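Side-chain contacts in Rho guanyl nucleotide exchange factor (Rom2), putative (Aspergillus fumigatus Af293, PDB 5O51), which probably acts as a guanine-nucleotide exchange factor for Rho GTPases, the piece described here being its CNH domain, a seven-bladed beta-propeller: residues 210-215 with 242-247; 137-142 with 188-193; 279-284 with 331-336; 68-73 with 88-93. All coordinates share one frame; numbering follows the deposited sequence.

How the interactions relate
All four contacts belong to one seven-bladed propeller. Interactions 1, 2 and 3 each join neighbouring blades, whereas interaction 4 stays within a single blade. The blade containing strand 189-194 is shared: its second strand meets the preceding blade in interaction 2, and the loop leaving its last strand meets the following blade in interaction 1. Leu211 CD1 and Cys191 SG pack together there. Interaction 1 also touches interaction 3, through Asn243 OD1 and Ile280 CD1. Interaction 2 is wholly buried and aliphatic; the others are partly buried. Interaction 1 adds a tyrosine hydroxyl to its leucines, interaction 3 an aromatic pair, and interaction 4 sets a methionine methyl against a carboxylate.

Interaction 1: residues 210-215 with 242-247; sequences SLLDQA and LNYSDF
Leu211 and Leu242 point their ends at one another, tip to tip, across the junction of two neighbouring blades of the beta-propeller. Leu211 lies just past the outermost strand 208-210 of one blade, and Leu242 sits on strand 239-244 of the next. With its CG turned opposite the backbone N (chi1 -168°), Leu211 carries CD2 to 3.8 Å from Leu242 CD1 and 3.9 Å from Leu242 CD2, so one methyl faces both prongs of the opposing fork.

Leu212 meets the same fork differently. It and Leu242 run past each other in opposite directions, and the touch is a methyl-to-methyl one, Leu212 CD2 lying 4.0 Å from Leu242 CD1. Phe198, from the blade of Leu211, packs against both Leu211 and Leu242 and continues the apolar layer.

Beyond Leu212 the loop turns on itself in an Asx turn, with Asp213 OD1 accepting from Ala215 N. On the other segment, Tyr244 has Phe247 CE1 over one face of its ring, 3.7 Å above the plane and displaced toward the rim. The Tyr244 side chain comes at Leu212 from the opposite direction, and its OH ends 3.7 Å from the Leu212 CD1 methyl.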
loop_
_atom_site.group_PDB
_atom_site.type_symbol
_atom_site.label_atom_id
_atom_site.label_comp_id
_atom_site.label_asym_id
_atom_site.label_seq_id
_atom_site.Cartn_x
_atom_site.Cartn_y
_atom_site.Cartn_z
ATOM N N SER A 210 -21.844 6.807 0.170
ATOM C CA SER A 210 -20.743 7.482 0.824
ATOM C C SER A 210 -20.594 6.907 2.236
ATOM O O SER A 210 -21.556 6.397 2.798
ATOM C CB SER A 210 -20.962 8.996 0.894
ATOM O OG SER A 210 -21.445 9.314 2.191
ATOM N N LEU A 211 -19.386 6.982 2.790
ATOM C CA LEU A 211 -19.122 6.545 4.161
ATOM C C LEU A 211 -19.498 7.566 5.211
ATOM O O LEU A 211 -19.990 7.232 6.305
ATOM C CB LEU A 211 -17.617 6.256 4.322
ATOM C CG LEU A 211 -17.171 5.521 5.597
ATOM C CD1 LEU A 211 -17.103 4.031 5.360
ATOM C CD2 LEU A 211 -15.817 6.015 6.060
ATOM N N LEU A 212 -19.145 8.810 4.970
ATOM C CA LEU A 212 -19.464 9.862 5.946
ATOM C C LEU A 212 -20.962 10.203 5.875
ATOM O O LEU A 212 -21.562 10.086 4.800
ATOM C CB LEU A 212 -18.636 11.103 5.641
ATOM C CG LEU A 212 -17.117 10.932 5.831
ATOM C CD1 LEU A 212 -16.476 12.267 5.599
ATOM C CD2 LEU A 212 -16.787 10.413 7.234
ATOM N N ASP A 213 -21.553 10.591 7.006
ATOM C CA ASP A 213 -22.986 10.976 7.064
ATOM C C ASP A 213 -23.169 12.488 6.807
ATOM O O ASP A 213 -22.718 13.313 7.617
ATOM C CB ASP A 213 -23.532 10.636 8.434
ATOM C CG ASP A 213 -25.083 10.781 8.544
ATOM O OD1 ASP A 213 -25.705 11.772 8.060
ATOM O OD2 ASP A 213 -25.671 9.899 9.201
ATOM N N GLN A 214 -23.862 12.839 5.720
ATOM C CA GLN A 214 -24.211 14.259 5.392
ATOM C C GLN A 214 -24.767 15.173 6.529
ATOM O O GLN A 214 -24.590 16.391 6.471
ATOM C CB GLN A 214 -25.173 14.303 4.187
ATOM C CG GLN A 214 -26.516 13.588 4.423
ATOM C CD GLN A 214 -27.756 14.323 3.885
ATOM O OE1 GLN A 214 -28.704 14.590 4.634
ATOM N NE2 GLN A 214 -27.761 14.635 2.584
ATOM N N ALA A 215 -25.435 14.610 7.535
ATOM C CA ALA A 215 -25.974 15.405 8.667
ATOM C C ALA A 215 -24.947 15.800 9.758
ATOM O O ALA A 215 -25.208 16.705 10.578
ATOM C CB ALA A 215 -27.135 14.679 9.327
ATOM N N LEU A 242 -9.582 7.478 9.872
ATOM C CA LEU A 242 -9.604 7.841 8.460
ATOM C C LEU A 242 -8.474 8.814 8.155
ATOM O O LEU A 242 -8.315 9.826 8.861
ATOM C CB LEU A 242 -10.942 8.471 8.146
ATOM C CG LEU A 242 -12.190 7.548 8.297
ATOM C CD1 LEU A 242 -13.419 8.366 7.880
ATOM C CD2 LEU A 242 -12.193 6.333 7.387
ATOM N N ASN A 243 -7.691 8.508 7.131
ATOM C CA ASN A 243 -6.470 9.255 6.788
ATOM C C ASN A 243 -6.539 9.719 5.322
ATOM O O ASN A 243 -6.629 8.910 4.372
ATOM C CB ASN A 243 -5.180 8.450 7.011
ATOM C CG ASN A 243 -5.017 7.957 8.442
ATOM O OD1 ASN A 243 -4.670 8.693 9.370
ATOM N ND2 ASN A 243 -5.232 6.666 8.625
ATOM N N TYR A 244 -6.581 11.027 5.162
ATOM C CA TYR A 244 -6.556 11.675 3.850
ATOM C C TYR A 244 -5.292 12.572 3.745
ATOM O O TYR A 244 -4.620 12.868 4.766
ATOM C CB TYR A 244 -7.774 12.551 3.666
ATOM C CG TYR A 244 -9.205 12.027 3.965
ATOM C CD1 TYR A 244 -9.580 11.688 5.223
ATOM C CD2 TYR A 244 -10.186 12.037 2.975
ATOM C CE1 TYR A 244 -10.862 11.274 5.506
ATOM C CE2 TYR A 244 -11.483 11.622 3.236
ATOM C CZ TYR A 244 -11.828 11.273 4.526
ATOM O OH TYR A 244 -13.121 10.872 4.902
ATOM N N SER A 245 -4.947 13.014 2.525
ATOM C CA SER A 245 -3.750 13.816 2.351
ATOM C C SER A 245 -3.821 15.086 3.198
ATOM O O SER A 245 -2.796 15.589 3.599
ATOM C CB SER A 245 -3.466 14.168 0.887
ATOM O OG SER A 245 -4.532 14.987 0.369
ATOM N N ASP A 246 -5.008 15.599 3.517
ATOM C CA ASP A 246 -5.092 16.862 4.243
ATOM C C ASP A 246 -5.295 16.744 5.746
ATOM O O ASP A 246 -4.911 17.648 6.500
ATOM C CB ASP A 246 -6.183 17.762 3.626
ATOM C CG ASP A 246 -5.768 18.341 2.250
ATOM O OD1 ASP A 246 -4.588 18.715 2.034
ATOM O OD2 ASP A 246 -6.622 18.358 1.362
ATOM N N PHE A 247 -5.883 15.639 6.192
ATOM C CA PHE A 247 -6.280 15.534 7.561
ATOM C C PHE A 247 -6.540 14.126 7.957
ATOM O O PHE A 247 -6.747 13.289 7.112
ATOM C CB PHE A 247 -7.527 16.396 7.862
ATOM C CG PHE A 247 -8.504 16.501 6.715
ATOM C CD1 PHE A 247 -9.210 15.397 6.280
ATOM C CD2 PHE A 247 -8.764 17.744 6.121
ATOM C CE1 PHE A 247 -10.086 15.502 5.193
ATOM C CE2 PHE A 247 -9.659 17.877 5.074
ATOM C CZ PHE A 247 -10.320 16.754 4.598
#

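Interaction 2: residues 137-142 with 188-193; sequences STIKVY and STLCVG
Ile139 is the first residue along 137-142 to touch the other segment, through its CG2 branch, which lies 4.2 Å from Leu190 CD1. The strands here are well separated: the nearest CA atoms, those of Ile139 and Val192, are 9.7 Å apart, and the gap is bridged by side chains alone. Leu190 crosses it with a fully extended end, CD1 lying opposite CA (chi2 178°), so this one methyl is its leading point.

Lys140 comes next and turns its CB away from the contact; its NZ makes a weak hydrogen bond to Gln110 OE1. Val141 faces Leu190 again and brings CG2 to 4.5 Å from the same CD1, a looser touch than that of Ile139. Leu190 CD1 is therefore met by one branch of each beta-branched residue. All three side chains are buried, and the layer goes on in both directions: Ile139 packs on Val130 and Ile176 within its own sheet, while Leu190 packs on Phe185 in its sheet.

Ile139 and Val141 come from the third strand of one four-stranded antiparallel sheet, Leu190 from the second strand of the next. Face-to-face packing of successive four-stranded sheets is how adjoining blades of a beta-propeller meet.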
loop_
_atom_site.group_PDB
_atom_site.type_symbol
_atom_site.label_atom_id
_atom_site.label_comp_id
_atom_site.label_asym_id
_atom_site.label_seq_id
_atom_site.Cartn_x
_atom_site.Cartn_y
_atom_site.Cartn_z
ATOM N N SER A 137 -13.305 5.138 -12.925
ATOM C CA SER A 137 -12.554 4.032 -12.373
ATOM C C SER A 137 -13.288 2.719 -12.629
ATOM O O SER A 137 -14.482 2.631 -12.446
ATOM C CB SER A 137 -12.323 4.253 -10.845
ATOM O OG SER A 137 -11.427 5.358 -10.558
ATOM N N THR A 138 -12.570 1.686 -13.030
ATOM C CA THR A 138 -13.166 0.373 -13.264
ATOM C C THR A 138 -12.482 -0.614 -12.342
ATOM O O THR A 138 -11.242 -0.706 -12.362
ATOM C CB THR A 138 -12.926 -0.076 -14.695
ATOM O OG1 THR A 138 -13.462 0.912 -15.581
ATOM C CG2 THR A 138 -13.538 -1.484 -14.943
ATOM N N ILE A 139 -13.279 -1.348 -11.562
ATOM C CA ILE A 139 -12.757 -2.261 -10.571
ATOM C C ILE A 139 -13.082 -3.709 -10.918
ATOM O O ILE A 139 -14.248 -4.052 -11.052
ATOM C CB ILE A 139 -13.356 -1.979 -9.181
ATOM C CG1 ILE A 139 -12.857 -0.648 -8.613
ATOM C CG2 ILE A 139 -12.984 -3.096 -8.226
ATOM C CD1 ILE A 139 -13.809 0.495 -8.818
ATOM N N LYS A 140 -12.067 -4.576 -10.936
ATOM C CA LYS A 140 -12.258 -5.997 -11.194
ATOM C C LYS A 140 -11.781 -6.817 -10.015
ATOM O O LYS A 140 -10.774 -6.481 -9.387
ATOM C CB LYS A 140 -11.516 -6.423 -12.437
ATOM C CG LYS A 140 -12.109 -5.927 -13.730
ATOM C CD LYS A 140 -11.840 -6.927 -14.852
ATOM C CE LYS A 140 -12.079 -6.318 -16.226
ATOM N NZ LYS A 140 -11.036 -6.737 -17.205
ATOM N N VAL A 141 -12.488 -7.904 -9.732
ATOM C CA VAL A 141 -12.297 -8.667 -8.505
ATOM C C VAL A 141 -12.036 -10.138 -8.895
ATOM O O VAL A 141 -12.523 -10.552 -9.907
ATOM C CB VAL A 141 -13.530 -8.435 -7.624
ATOM C CG1 VAL A 141 -13.361 -9.072 -6.253
ATOM C CG2 VAL A 141 -13.818 -6.938 -7.531
ATOM N N TYR A 142 -11.196 -10.880 -8.165
ATOM C CA TYR A 142 -10.706 -12.226 -8.611
ATOM C C TYR A 142 -10.602 -13.207 -7.486
ATOM O O TYR A 142 -10.283 -12.824 -6.377
ATOM C CB TYR A 142 -9.304 -12.153 -9.208
ATOM C CG TYR A 142 -9.257 -11.477 -10.539
ATOM C CD1 TYR A 142 -9.263 -10.097 -10.615
ATOM C CD2 TYR A 142 -9.220 -12.211 -11.720
ATOM C CE1 TYR A 142 -9.258 -9.441 -11.823
ATOM C CE2 TYR A 142 -9.228 -11.560 -12.935
ATOM C CZ TYR A 142 -9.238 -10.174 -12.974
ATOM O OH TYR A 142 -9.212 -9.476 -14.154
ATOM N N SER A 188 -17.170 -7.675 3.739
ATOM C CA SER A 188 -18.329 -7.814 2.830
ATOM C C SER A 188 -18.443 -6.674 1.864
ATOM O O SER A 188 -19.267 -6.726 0.940
ATOM C CB SER A 188 -19.689 -7.995 3.539
ATOM O OG SER A 188 -19.656 -9.052 4.477
ATOM N N THR A 189 -17.624 -5.649 2.046
ATOM C CA THR A 189 -17.666 -4.529 1.152
ATOM C C THR A 189 -16.283 -4.029 0.795
ATOM O O THR A 189 -15.338 -4.208 1.578
ATOM C CB THR A 189 -18.481 -3.404 1.786
ATOM O OG1 THR A 189 -18.869 -2.511 0.759
ATOM C CG2 THR A 189 -17.689 -2.632 2.803
ATOM N N LEU A 190 -16.202 -3.377 -0.366
ATOM C CA LEU A 190 -15.039 -2.574 -0.758
ATOM C C LEU A 190 -15.267 -1.075 -0.510
ATOM O O LEU A 190 -16.279 -0.529 -0.962
ATOM C CB LEU A 190 -14.737 -2.723 -2.229
ATOM C CG LEU A 190 -14.470 -4.105 -2.796
ATOM C CD1 LEU A 190 -14.266 -3.910 -4.291
ATOM C CD2 LEU A 190 -13.291 -4.811 -2.172
ATOM N N CYS A 191 -14.311 -0.434 0.181
ATOM C CA CYS A 191 -14.301 1.016 0.392
ATOM C C CYS A 191 -13.232 1.640 -0.526
ATOM O O CYS A 191 -12.011 1.351 -0.401
ATOM C CB CYS A 191 -14.016 1.343 1.853
ATOM S SG CYS A 191 -14.311 3.064 2.286
ATOM N N VAL A 192 -13.702 2.471 -1.447
ATOM C CA VAL A 192 -12.867 3.072 -2.460
ATOM C C VAL A 192 -12.613 4.516 -2.078
ATOM O O VAL A 192 -13.554 5.259 -1.776
ATOM C CB VAL A 192 -13.515 3.033 -3.869
ATOM C CG1 VAL A 192 -12.704 3.875 -4.880
ATOM C CG2 VAL A 192 -13.647 1.594 -4.360
ATOM N N GLY A 193 -11.328 4.898 -2.149
ATOM C CA GLY A 193 -10.874 6.266 -1.895
ATOM C C GLY A 193 -10.850 6.951 -3.245
ATOM O O GLY A 193 -10.051 6.596 -4.087
#

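Interaction 3: residues 279-284 with 331-336; sequences YILAFE and ASLDFW
Leu333 closes the strand part of 331-336 and meets Leu281 methyl to methyl, its CD1 lying 3.6 Å from Leu281 CD2. The two leucines are both buried and approach at a slant. They belong to different blades of the propeller: Leu281 to the one whose strands run from 272-276 to 298-303, Leu333 to the last one, where strand 327-333 pairs with the N-terminal strand 8-12 and so closes the ring. Tyr319, on the neighbouring strand of that closing blade, packs against Leu333.

Two residues on, past the end of the strand, Phe335 has CG opposite the carbonyl carbon (chi1 -60°), which sends its ring toward Tyr279 and Leu281. Both Leu281 methyls reach the ring at Phe335 CE2, CD1 and CD2 each 4.2 Å from it. On the CD1 side sits Tyr279, whose CE2 lies 3.8 Å from Phe335 CD1. Tyr279 CD2 stands over one face of the Phe335 ring, shifted toward the rim. The rings form an oblique pair, inclined at 52° with centroids 5.2 Å apart.

Everything that meets here is carbon, which implies that Leu333 and Phe335 are held by dispersion and by burial of apolar surface, without directional bonds between these two segments.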
loop_
_atom_site.group_PDB
_atom_site.type_symbol
_atom_site.label_atom_id
_atom_site.label_comp_id
_atom_site.label_asym_id
_atom_site.label_seq_id
_atom_site.Cartn_x
_atom_site.Cartn_y
_atom_site.Cartn_z
ATOM N N TYR A 279 1.869 5.680 17.891
ATOM C CA TYR A 279 2.216 6.677 16.848
ATOM C C TYR A 279 1.453 6.491 15.545
ATOM O O TYR A 279 1.056 5.392 15.192
ATOM C CB TYR A 279 3.690 6.701 16.599
ATOM C CG TYR A 279 4.551 6.877 17.844
ATOM C CD1 TYR A 279 4.551 8.075 18.561
ATOM C CD2 TYR A 279 5.372 5.848 18.295
ATOM C CE1 TYR A 279 5.339 8.239 19.668
ATOM C CE2 TYR A 279 6.168 5.992 19.407
ATOM C CZ TYR A 279 6.160 7.193 20.093
ATOM O OH TYR A 279 6.946 7.364 21.219
ATOM N N ILE A 280 1.209 7.607 14.845
ATOM C CA ILE A 280 0.641 7.576 13.503
ATOM C C ILE A 280 1.670 8.306 12.675
ATOM O O ILE A 280 2.118 9.433 13.065
ATOM C CB ILE A 280 -0.804 8.117 13.448
ATOM C CG1 ILE A 280 -1.271 8.391 12.010
ATOM C CG2 ILE A 280 -1.002 9.378 14.260
ATOM C CD1 ILE A 280 -1.560 7.096 11.281
ATOM N N LEU A 281 2.123 7.643 11.582
ATOM C CA LEU A 281 3.188 8.179 10.734
ATOM C C LEU A 281 2.617 8.524 9.354
ATOM O O LEU A 281 1.980 7.690 8.730
ATOM C CB LEU A 281 4.285 7.160 10.559
ATOM C CG LEU A 281 5.141 6.809 11.813
ATOM C CD1 LEU A 281 4.491 5.698 12.604
ATOM C CD2 LEU A 281 6.539 6.365 11.465
ATOM N N ALA A 282 2.815 9.758 8.904
ATOM C CA ALA A 282 2.394 10.205 7.553
ATOM C C ALA A 282 3.604 10.366 6.658
ATOM O O ALA A 282 4.471 11.169 6.977
ATOM C CB ALA A 282 1.665 11.534 7.681
ATOM N N PHE A 283 3.700 9.625 5.525
ATOM C CA PHE A 283 4.874 9.772 4.624
ATOM C C PHE A 283 4.513 10.705 3.471
ATOM O O PHE A 283 3.518 10.442 2.792
ATOM C CB PHE A 283 5.232 8.357 4.047
ATOM C CG PHE A 283 5.745 7.408 5.090
ATOM C CD1 PHE A 283 4.900 6.827 6.017
ATOM C CD2 PHE A 283 7.063 7.127 5.179
ATOM C CE1 PHE A 283 5.416 6.004 7.027
ATOM C CE2 PHE A 283 7.581 6.271 6.147
ATOM C CZ PHE A 283 6.759 5.725 7.071
ATOM N N GLU A 284 5.337 11.728 3.224
ATOM C CA GLU A 284 5.203 12.665 2.103
ATOM C C GLU A 284 6.569 12.657 1.413
ATOM O O GLU A 284 7.553 12.279 2.029
ATOM C CB GLU A 284 4.946 14.084 2.682
ATOM C CG GLU A 284 4.566 15.035 1.673
ATOM C CD GLU A 284 5.333 16.326 1.584
ATOM O OE1 GLU A 284 6.565 16.485 1.359
ATOM O OE2 GLU A 284 4.535 17.214 1.611
ATOM N N ALA A 331 15.376 1.296 4.495
ATOM C CA ALA A 331 15.483 1.372 5.987
ATOM C C ALA A 331 14.260 0.842 6.661
ATOM O O ALA A 331 13.219 0.621 6.046
ATOM C CB ALA A 331 15.752 2.802 6.401
ATOM N N SER A 332 14.392 0.599 7.957
ATOM C CA SER A 332 13.353 0.018 8.790
ATOM C C SER A 332 13.068 0.898 9.999
ATOM O O SER A 332 14.002 1.425 10.616
ATOM C CB SER A 332 13.848 -1.293 9.392
ATOM O OG SER A 332 12.802 -1.880 10.159
ATOM N N LEU A 333 11.807 1.096 10.312
ATOM C CA LEU A 333 11.439 1.776 11.589
ATOM C C LEU A 333 10.751 0.768 12.451
ATOM O O LEU A 333 9.781 0.142 11.969
ATOM C CB LEU A 333 10.448 2.892 11.372
ATOM C CG LEU A 333 10.972 4.117 10.666
ATOM C CD1 LEU A 333 9.878 5.173 10.657
ATOM C CD2 LEU A 333 12.227 4.690 11.269
ATOM N N ASP A 334 11.207 0.601 13.691
ATOM C CA ASP A 334 10.458 -0.315 14.609
ATOM C C ASP A 334 10.325 0.257 16.016
ATOM O O ASP A 334 11.320 0.747 16.566
ATOM C CB ASP A 334 11.083 -1.707 14.679
ATOM C CG ASP A 334 10.155 -2.727 15.397
ATOM O OD1 ASP A 334 8.914 -2.729 15.156
ATOM O OD2 ASP A 334 10.664 -3.520 16.214
ATOM N N PHE A 335 9.093 0.235 16.542
ATOM C CA PHE A 335 8.752 0.831 17.854
ATOM C C PHE A 335 8.610 -0.207 18.976
ATOM O O PHE A 335 8.084 -1.312 18.762
ATOM C CB PHE A 335 7.533 1.753 17.733
ATOM C CG PHE A 335 7.779 2.877 16.763
ATOM C CD1 PHE A 335 8.528 3.983 17.132
ATOM C CD2 PHE A 335 7.385 2.767 15.440
ATOM C CE1 PHE A 335 8.802 5.024 16.223
ATOM C CE2 PHE A 335 7.686 3.786 14.525
ATOM C CZ PHE A 335 8.393 4.916 14.917
ATOM N N TRP A 336 9.169 0.130 20.141
ATOM C CA TRP A 336 9.158 -0.762 21.311
ATOM C C TRP A 336 9.373 -0.026 22.664
ATOM O O TRP A 336 10.129 0.951 22.744
ATOM C CB TRP A 336 10.174 -1.898 21.129
ATOM C CG TRP A 336 9.947 -3.009 22.084
ATOM C CD1 TRP A 336 8.817 -3.778 22.198
ATOM C CD2 TRP A 336 10.859 -3.472 23.090
ATOM N NE1 TRP A 336 8.975 -4.693 23.208
ATOM C CE2 TRP A 336 10.219 -4.534 23.772
ATOM C CE3 TRP A 336 12.160 -3.096 23.479
ATOM C CZ2 TRP A 336 10.836 -5.228 24.829
ATOM C CZ3 TRP A 336 12.774 -3.782 24.527
ATOM C CH2 TRP A 336 12.107 -4.839 25.192
#

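Interaction 4: residues 68-73 with 88-93; sequences IDTLEE and YPMEAL
Met90 reaches across to Thr70 and Glu72 with the methyl at its very end. Its side chain is folded rather than extended: it bends at the CB-CG bond (chi2 82°) and again at the CG-SD bond (chi3 83°), and the second bend swings CE off the line of the chain. Thr70 meets it at about a right angle. Its CG2 lies 3.9 Å from Met90 CE and 4.0 Å from Met90 SD, so the threonine methyl rests against the sulfur and its methyl. The Thr70 torsion explains which branch does the touching: OG1 is tucked between the backbone N and the carbonyl carbon (chi1 49°), and CG2 is left to face the methionine.

The two segments belong to one propeller blade. Strand 76-81 lies between strands 65-71 and 84-89 in the antiparallel sheet, and Met90 opens the short 3-10 turn that follows the third strand. That turn is held by Leu93 N donating to Met90 O at 3.0 Å, and the Met90 backbone is also hydrogen-bonded to the backbone of Gln75.

Glu72 follows two residues after Thr70. Its chain leaves opposite the backbone N and then kinks at the CB-CG bond, which turns the carboxylate toward the methionine, again roughly at right angles. Glu72 OE1 comes to 3.3 Å from Met90 CE; the hydrogens of a methyl on sulfur are probably slightly positive, which would make the approach mildly favourable. The other oxygen, OE2, takes a weak hydrogen bond from Asp29 N. Asp69 turns OD1 onto the backbone N of the next residue, Thr70, at 2.8 Å.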
loop_
_atom_site.group_PDB
_atom_site.type_symbol
_atom_site.label_atom_id
_atom_site.label_comp_id
_atom_site.label_asym_id
_atom_site.label_seq_id
_atom_site.Cartn_x
_atom_site.Cartn_y
_atom_site.Cartn_z
ATOM N N ILE A 68 3.919 -4.692 -6.021
ATOM C CA ILE A 68 4.221 -6.084 -5.781
ATOM C C ILE A 68 3.625 -6.544 -4.429
ATOM O O ILE A 68 3.614 -5.783 -3.443
ATOM C CB ILE A 68 5.734 -6.335 -5.851
ATOM C CG1 ILE A 68 6.037 -7.801 -6.074
ATOM C CG2 ILE A 68 6.509 -5.807 -4.630
ATOM C CD1 ILE A 68 7.478 -8.001 -6.577
ATOM N N ASP A 69 3.119 -7.759 -4.395
ATOM C CA ASP A 69 2.524 -8.374 -3.195
ATOM C C ASP A 69 2.532 -9.901 -3.343
ATOM O O ASP A 69 3.078 -10.446 -4.359
ATOM C CB ASP A 69 1.095 -7.884 -3.021
ATOM C CG ASP A 69 0.647 -7.808 -1.528
ATOM O OD1 ASP A 69 1.241 -8.460 -0.616
ATOM O OD2 ASP A 69 -0.330 -7.084 -1.304
ATOM N N THR A 70 1.997 -10.588 -2.327
ATOM C CA THR A 70 1.866 -12.075 -2.291
ATOM C C THR A 70 0.470 -12.513 -1.865
ATOM O O THR A 70 -0.205 -11.735 -1.244
ATOM C CB THR A 70 2.775 -12.747 -1.235
ATOM O OG1 THR A 70 2.628 -12.067 0.022
ATOM C CG2 THR A 70 4.240 -12.767 -1.672
ATOM N N LEU A 71 0.074 -13.753 -2.215
ATOM C CA LEU A 71 -0.982 -14.562 -1.525
ATOM C C LEU A 71 -0.294 -15.771 -0.975
ATOM O O LEU A 71 -0.101 -16.743 -1.688
ATOM C CB LEU A 71 -2.028 -15.086 -2.511
ATOM C CG LEU A 71 -3.247 -14.241 -2.829
ATOM C CD1 LEU A 71 -2.749 -13.016 -3.524
ATOM C CD2 LEU A 71 -4.258 -14.993 -3.720
ATOM N N GLU A 72 0.106 -15.740 0.278
ATOM C CA GLU A 72 1.057 -16.741 0.783
ATOM C C GLU A 72 0.385 -18.129 0.889
ATOM O O GLU A 72 1.051 -19.171 0.724
ATOM C CB GLU A 72 1.681 -16.262 2.126
ATOM C CG GLU A 72 2.992 -16.946 2.540
ATOM C CD GLU A 72 4.273 -16.109 2.307
ATOM O OE1 GLU A 72 4.531 -15.724 1.158
ATOM O OE2 GLU A 72 5.062 -15.876 3.263
ATOM N N GLU A 73 -0.931 -18.112 1.085
ATOM C CA GLU A 73 -1.739 -19.321 1.242
ATOM C C GLU A 73 -1.761 -20.146 -0.046
ATOM O O GLU A 73 -1.809 -21.392 0.040
ATOM C CB GLU A 73 -3.172 -18.957 1.703
ATOM C CG GLU A 73 -4.162 -20.108 1.807
ATOM C CD GLU A 73 -3.836 -21.095 2.926
ATOM O OE1 GLU A 73 -3.833 -20.685 4.109
ATOM O OE2 GLU A 73 -3.601 -22.284 2.627
ATOM N N TYR A 88 2.950 -15.111 -10.546
ATOM C CA TYR A 88 4.005 -16.107 -10.726
ATOM C C TYR A 88 3.900 -17.091 -9.560
ATOM O O TYR A 88 3.581 -16.692 -8.432
ATOM C CB TYR A 88 5.375 -15.479 -10.647
ATOM C CG TYR A 88 5.754 -14.513 -11.699
ATOM C CD1 TYR A 88 5.290 -13.216 -11.663
ATOM C CD2 TYR A 88 6.675 -14.868 -12.720
ATOM C CE1 TYR A 88 5.689 -12.282 -12.596
ATOM C CE2 TYR A 88 7.021 -13.955 -13.718
ATOM C CZ TYR A 88 6.502 -12.664 -13.623
ATOM O OH TYR A 88 6.827 -11.712 -14.526
ATOM N N PRO A 89 4.253 -18.353 -9.777
ATOM C CA PRO A 89 4.349 -19.161 -8.566
ATOM C C PRO A 89 5.566 -18.759 -7.711
ATOM O O PRO A 89 6.598 -18.329 -8.225
ATOM C CB PRO A 89 4.486 -20.604 -9.101
ATOM C CG PRO A 89 5.054 -20.480 -10.464
ATOM C CD PRO A 89 4.696 -19.088 -10.986
ATOM N N MET A 90 5.426 -18.930 -6.413
ATOM C CA MET A 90 6.497 -18.548 -5.477
ATOM C C MET A 90 7.795 -19.293 -5.667
ATOM O O MET A 90 8.878 -18.799 -5.320
ATOM C CB MET A 90 6.034 -18.735 -4.008
ATOM C CG MET A 90 6.615 -17.661 -3.106
ATOM S SD MET A 90 5.636 -16.135 -3.195
ATOM C CE MET A 90 4.374 -16.627 -2.021
ATOM N N GLU A 91 7.722 -20.493 -6.210
ATOM C CA GLU A 91 8.963 -21.172 -6.578
ATOM C C GLU A 91 9.812 -20.391 -7.616
ATOM O O GLU A 91 11.040 -20.558 -7.616
ATOM C CB GLU A 91 8.699 -22.629 -6.990
ATOM C CG GLU A 91 7.765 -22.798 -8.167
ATOM C CD GLU A 91 7.324 -24.243 -8.427
ATOM O OE1 GLU A 91 7.927 -25.191 -7.860
ATOM O OE2 GLU A 91 6.368 -24.417 -9.234
ATOM N N ALA A 92 9.221 -19.491 -8.429
ATOM C CA ALA A 92 10.035 -18.538 -9.236
ATOM C C ALA A 92 11.192 -17.864 -8.470
ATOM O O ALA A 92 12.195 -17.428 -9.067
ATOM C CB ALA A 92 9.164 -17.415 -9.812
ATOM N N LEU A 93 11.024 -17.715 -7.160
ATOM C CA LEU A 93 12.027 -17.089 -6.335
ATOM C C LEU A 93 13.141 -18.033 -5.878
ATOM O O LEU A 93 14.126 -17.537 -5.379
ATOM C CB LEU A 93 11.368 -16.470 -5.113
ATOM C CG LEU A 93 10.283 -15.421 -5.424
ATOM C CD1 LEU A 93 9.442 -15.118 -4.210
ATOM C CD2 LEU A 93 10.850 -14.102 -5.886
#